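Local coordinates for protein endo alpha-1,4 polygalactosaminidase (Neosartorya fumigata, PDB 6OJ1) that cleaves alpha-1,4-linked galactosamine polymers as an endo-acting glycoside hydrolase, an activity that disrupts microbial biofilms, at residues S203-C208 with D215-F220; C253-A256 with N260-T263. All blocks are in the same frame, centred on the assembly; numbering follows the deposited sequence.

The chain builds a TIM-type barrel, its parallel strands following one another in sequence from 42-45 onward. The sixth, 202-206, leads into contact 1, which closes the loop from 203-208 back to the short helices at 214-217 and 219-222. The chain then forms strand 227-231 and helix 246-253 before contact 2 closes the short loop between 253-256 and 260-263, which leads into strand 261-266. The two loops are in series, neither nesting nor crossing. They still meet in space: Ala-218 N lies 3.8 Å from Phe-261 CZ, and Cys-208 packs on the same ring. His-229, on the strand between them, is touched from both contacts.

Contact 1. Residues S203-C208 with D215-F220; sequences SVNEQC and DTYAVF. With K (potassium ion), chain H.
In this beta-alpha unit of the barrel, strand 202-206 is covered by the short helical turns that follow it, with Ser-203 and Asn-205 meeting Phe-220 and Tyr-217. Ser-203 sets CB over the centre of the Phe-220 ring, a CH-pi contact 3.6 Å from CB to the ring centroid, while its OG reaches obliquely to Tyr-217 CD1 at 3.6 Å. Two residues on, Asn-205 crosses the tyrosine at about a right angle. Its ND2 lies over one face, offset toward the rim and 3.3 Å from Tyr-217 CE2, with the amide tilted 52° from the ring plane. Having CG anti to the backbone N (chi1 172°) carries that amide out toward the ring. Its other end is held too: Asn-205 OD1 accepts the backbone N of Cys-208 on an in-plane lone pair at 3.0 Å, an Asx motif. Cys-208 CB packs against Tyr-217 CD2 (4.2 Å), and its disulfide to Cys-214 ties the turn to the helix. Glu-206 leaves the contact; its OE1 reaches a hydrated potassium ion at 3.2 Å, while OE2 is hydrogen-bonded to Tyr-232 OH. A parallel inner strand followed by an outer helical segment is the repeating pattern of a (beta/alpha)-barrel, here with short helical turns.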
loop_
_atom_site.group_PDB
_atom_site.type_symbol
_atom_site.label_atom_id
_atom_site.label_comp_id
_atom_site.label_asym_id
_atom_site.label_seq_id
_atom_site.Cartn_x
_atom_site.Cartn_y
_atom_site.Cartn_z
ATOM N N SER A 203 6.422 4.919 3.176
ATOM C CA SER A 203 6.410 4.296 1.862
ATOM C C SER A 203 6.062 2.822 2.025
ATOM O O SER A 203 6.542 2.169 2.953
ATOM C CB SER A 203 7.790 4.429 1.196
ATOM O OG SER A 203 7.919 3.524 0.106
ATOM N N VAL A 204 5.224 2.291 1.144
ATOM C CA VAL A 204 5.155 0.845 0.940
ATOM C C VAL A 204 5.884 0.567 -0.365
ATOM O O VAL A 204 5.499 1.094 -1.419
ATOM C CB VAL A 204 3.709 0.318 0.890
ATOM C CG1 VAL A 204 3.718 -1.162 0.485
ATOM C CG2 VAL A 204 3.009 0.472 2.250
ATOM N N ASN A 205 6.957 -0.227 -0.298
ATOM C CA ASN A 205 7.750 -0.541 -1.475
ATOM C C ASN A 205 7.731 -2.030 -1.760
ATOM O O ASN A 205 7.873 -2.851 -0.845
ATOM C CB ASN A 205 9.197 -0.108 -1.322
ATOM C CG ASN A 205 10.047 -0.611 -2.458
ATOM O OD1 ASN A 205 10.649 -1.671 -2.365
ATOM N ND2 ASN A 205 10.030 0.109 -3.576
ATOM N N GLU A 206 7.593 -2.375 -3.035
ATOM C CA GLU A 206 7.800 -3.745 -3.495
ATOM C C GLU A 206 9.085 -3.830 -4.308
ATOM O O GLU A 206 9.253 -3.099 -5.288
ATOM C CB GLU A 206 6.621 -4.217 -4.338
ATOM C CG GLU A 206 5.343 -4.389 -3.541
ATOM C CD GLU A 206 4.155 -4.545 -4.443
ATOM O OE1 GLU A 206 3.910 -3.629 -5.261
ATOM O OE2 GLU A 206 3.473 -5.586 -4.346
ATOM N N GLN A 207 9.985 -4.724 -3.903
ATOM C CA GLN A 207 11.055 -5.238 -4.756
ATOM C C GLN A 207 12.122 -4.219 -5.127
ATOM O O GLN A 207 12.798 -4.397 -6.146
ATOM C CB GLN A 207 10.479 -5.831 -6.045
ATOM C CG GLN A 207 9.542 -7.008 -5.804
ATOM C CD GLN A 207 8.698 -7.309 -7.016
ATOM O OE1 GLN A 207 7.664 -6.680 -7.238
ATOM N NE2 GLN A 207 9.133 -8.269 -7.811
ATOM N N CYS A 208 12.340 -3.166 -4.338
ATOM C CA CYS A 208 13.425 -2.256 -4.701
ATOM C C CYS A 208 14.775 -2.964 -4.706
ATOM O O CYS A 208 15.672 -2.585 -5.469
ATOM C CB CYS A 208 13.468 -1.051 -3.760
ATOM S SG CYS A 208 13.917 -1.404 -2.035
ATOM N N ASP A 215 17.734 2.987 -2.987
ATOM C CA ASP A 215 18.190 4.345 -2.703
ATOM C C ASP A 215 17.097 5.373 -2.949
ATOM O O ASP A 215 17.049 6.401 -2.263
ATOM C CB ASP A 215 19.407 4.687 -3.556
ATOM C CG ASP A 215 20.662 4.014 -3.067
ATOM O OD1 ASP A 215 20.898 4.030 -1.841
ATOM O OD2 ASP A 215 21.402 3.466 -3.910
ATOM N N THR A 216 16.223 5.128 -3.927
ATOM C CA THR A 216 15.143 6.072 -4.187
ATOM C C THR A 216 14.227 6.184 -2.977
ATOM O O THR A 216 13.822 7.286 -2.588
ATOM C CB THR A 216 14.362 5.640 -5.430
ATOM O OG1 THR A 216 15.219 5.723 -6.578
ATOM C CG2 THR A 216 13.146 6.543 -5.653
ATOM N N TYR A 217 13.916 5.052 -2.352
ATOM C CA TYR A 217 12.962 5.015 -1.254
ATOM C C TYR A 217 13.599 5.294 0.101
ATOM O O TYR A 217 12.871 5.567 1.064
ATOM C CB TYR A 217 12.245 3.663 -1.267
ATOM C CG TYR A 217 11.460 3.498 -2.547
ATOM C CD1 TYR A 217 10.157 3.973 -2.642
ATOM C CD2 TYR A 217 12.042 2.931 -3.684
ATOM C CE1 TYR A 217 9.430 3.847 -3.809
ATOM C CE2 TYR A 217 11.321 2.812 -4.873
ATOM C CZ TYR A 217 10.016 3.277 -4.921
ATOM O OH TYR A 217 9.283 3.181 -6.078
ATOM N N ALA A 218 14.934 5.272 0.185
ATOM C CA ALA A 218 15.631 5.528 1.439
ATOM C C ALA A 218 15.451 6.953 1.943
ATOM O O ALA A 218 15.786 7.222 3.102
ATOM C CB ALA A 218 17.123 5.221 1.280
ATOM N N VAL A 219 14.935 7.868 1.117
ATOM C CA VAL A 219 14.659 9.222 1.587
ATOM C C VAL A 219 13.569 9.238 2.659
ATOM O O VAL A 219 13.509 10.169 3.470
ATOM C CB VAL A 219 14.294 10.140 0.389
ATOM C CG1 VAL A 219 13.029 9.663 -0.318
ATOM C CG2 VAL A 219 14.134 11.577 0.840
ATOM N N PHE A 220 12.715 8.207 2.714
ATOM C CA PHE A 220 11.697 8.181 3.764
ATOM C C PHE A 220 12.335 8.057 5.140
ATOM O O PHE A 220 12.102 8.935 5.990
ATOM C CB PHE A 220 10.666 7.082 3.478
ATOM C CG PHE A 220 9.622 7.478 2.467
ATOM C CD1 PHE A 220 9.860 7.318 1.107
ATOM C CD2 PHE A 220 8.414 8.039 2.879
ATOM C CE1 PHE A 220 8.912 7.689 0.171
ATOM C CE2 PHE A 220 7.445 8.410 1.944
ATOM C CZ PHE A 220 7.691 8.236 0.593
HETATM K K K H . 1.847 -4.776 -7.398
HETATM O O HOH W 1 0.830 -4.897 -4.205
HETATM O O HOH W 2 2.692 -7.296 -6.708
HETATM O O HOH W 3 -1.010 -4.643 -6.482
HETATM O O HOH W 4 2.139 -3.232 -9.664
HETATM O O HOH W 5 1.098 -2.167 -7.034
#

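Contact 2. Residues C253-A256 with N260-T263; sequences CDFA and NFST. With NAG (2-acetamido-2-deoxy-beta-D-glucopyranose), chain F.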
loop_
_atom_site.group_PDB
_atom_site.type_symbol
_atom_site.label_atom_id
_atom_site.label_comp_id
_atom_site.label_asym_id
_atom_site.label_seq_id
_atom_site.Cartn_x
_atom_site.Cartn_y
_atom_site.Cartn_z
ATOM N N CYS A 253 17.246 -8.760 1.973
ATOM C CA CYS A 253 17.391 -8.178 3.301
ATOM C C CYS A 253 18.576 -7.253 3.446
ATOM O O CYS A 253 18.533 -6.344 4.276
ATOM C CB CYS A 253 17.543 -9.283 4.349
ATOM S SG CYS A 253 16.024 -10.157 4.712
ATOM N N ASP A 254 19.634 -7.485 2.686
ATOM C CA ASP A 254 20.907 -6.814 2.886
ATOM C C ASP A 254 21.145 -5.894 1.700
ATOM O O ASP A 254 21.469 -6.353 0.600
ATOM C CB ASP A 254 22.030 -7.833 3.060
ATOM C CG ASP A 254 21.822 -8.724 4.282
ATOM O OD1 ASP A 254 21.232 -8.249 5.280
ATOM O OD2 ASP A 254 22.244 -9.901 4.243
ATOM N N PHE A 255 20.951 -4.600 1.927
ATOM C CA PHE A 255 21.224 -3.571 0.940
ATOM C C PHE A 255 21.573 -2.305 1.701
ATOM O O PHE A 255 21.357 -2.215 2.911
ATOM C CB PHE A 255 20.037 -3.351 -0.003
ATOM C CG PHE A 255 18.710 -3.263 0.697
ATOM C CD1 PHE A 255 17.966 -4.408 0.947
ATOM C CD2 PHE A 255 18.197 -2.037 1.092
ATOM C CE1 PHE A 255 16.734 -4.334 1.586
ATOM C CE2 PHE A 255 16.966 -1.958 1.731
ATOM C CZ PHE A 255 16.235 -3.114 1.977
ATOM N N ALA A 256 22.148 -1.339 0.989
ATOM C CA ALA A 256 22.555 -0.089 1.619
ATOM C C ALA A 256 21.398 0.516 2.400
ATOM O O ALA A 256 20.329 0.785 1.842
ATOM C CB ALA A 256 23.059 0.896 0.561
ATOM N N ASN A 260 17.231 0.360 8.089
ATOM C CA ASN A 260 16.132 1.287 8.305
ATOM C C ASN A 260 14.858 0.889 7.567
ATOM O O ASN A 260 13.817 1.509 7.797
ATOM C CB ASN A 260 16.556 2.713 7.906
ATOM C CG ASN A 260 17.399 3.396 8.989
ATOM O OD1 ASN A 260 17.461 2.932 10.125
ATOM N ND2 ASN A 260 18.041 4.499 8.641
ATOM N N PHE A 261 14.901 -0.135 6.712
ATOM C CA PHE A 261 13.703 -0.619 6.025
ATOM C C PHE A 261 13.020 -1.690 6.867
ATOM O O PHE A 261 13.683 -2.510 7.509
ATOM C CB PHE A 261 14.047 -1.201 4.649
ATOM C CG PHE A 261 14.375 -0.167 3.585
ATOM C CD1 PHE A 261 15.270 0.863 3.834
ATOM C CD2 PHE A 261 13.803 -0.249 2.327
ATOM C CE1 PHE A 261 15.572 1.798 2.847
ATOM C CE2 PHE A 261 14.103 0.686 1.336
ATOM C CZ PHE A 261 14.981 1.704 1.599
ATOM N N SER A 262 11.688 -1.679 6.857
ATOM C CA SER A 262 10.901 -2.696 7.552
ATOM C C SER A 262 10.564 -3.780 6.539
ATOM O O SER A 262 9.545 -3.722 5.857
ATOM C CB SER A 262 9.647 -2.089 8.162
ATOM O OG SER A 262 10.002 -1.115 9.126
ATOM N N THR A 263 11.436 -4.779 6.433
ATOM C CA THR A 263 11.325 -5.754 5.361
ATOM C C THR A 263 10.452 -6.925 5.788
ATOM O O THR A 263 10.564 -7.421 6.914
ATOM C CB THR A 263 12.709 -6.249 4.939
ATOM O OG1 THR A 263 13.481 -5.138 4.453
ATOM C CG2 THR A 263 12.587 -7.302 3.841
HETATM C C1 NAG F . 18.826 5.175 9.644
HETATM C C2 NAG F . 20.309 5.321 9.230
HETATM C C3 NAG F . 21.071 6.222 10.212
HETATM C C4 NAG F . 20.328 7.529 10.450
HETATM C C5 NAG F . 18.914 7.216 10.917
HETATM C C6 NAG F . 18.080 8.448 11.203
HETATM C C7 NAG F . 21.608 3.573 8.085
HETATM C C8 NAG F . 22.192 2.195 8.196
HETATM N N2 NAG F . 20.942 4.013 9.158
HETATM O O3 NAG F . 22.366 6.496 9.690
HETATM O O4 NAG F . 21.007 8.318 11.423
HETATM O O5 NAG F . 18.249 6.479 9.884
HETATM O O6 NAG F . 17.468 8.968 10.030
HETATM O O7 NAG F . 21.730 4.252 7.070
#
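Phe-255 takes a first torsion of 46°, with CG between its backbone N and carbonyl carbon, and this turns its ring toward Phe-261. On the strand side Phe-261 holds CG anti to its carbonyl carbon (chi1 -75°), presenting a ring face to the incoming group. The result is a T-shaped pair: the CE2 and CZ edge of Phe-255 is directed at the face of Phe-261, ring centroids 5.0 Å apart and planes at 83°. CE2 stands over the centre of the Phe-261 ring, and its nearest carbon is Phe-261 CD2 at 3.6 Å. The same edge of Phe-255 reaches the strand residue two further on, which faces the same segment, CZ lying 4.2 Å from Thr-263 OG1. That hydroxyl has its polar partner in His-229 ND1, whose ring also meets Phe-255 nearly at right angles.

Cys-253, at the end of helix 246-253, is linked by a disulfide to Cys-277, the last residue of the chain. Just before the strand, Asn-260 takes no part in the aromatic pair and carries an N-linked sugar, ND2 being bonded to NAG C1 at 1.4 Å. No hydrogen bond joins the two segments, and the side-chain contact between them probably rests on dispersion and on the attraction between the hydrogen-bearing rim of one phenyl ring and the electron-rich face of the other.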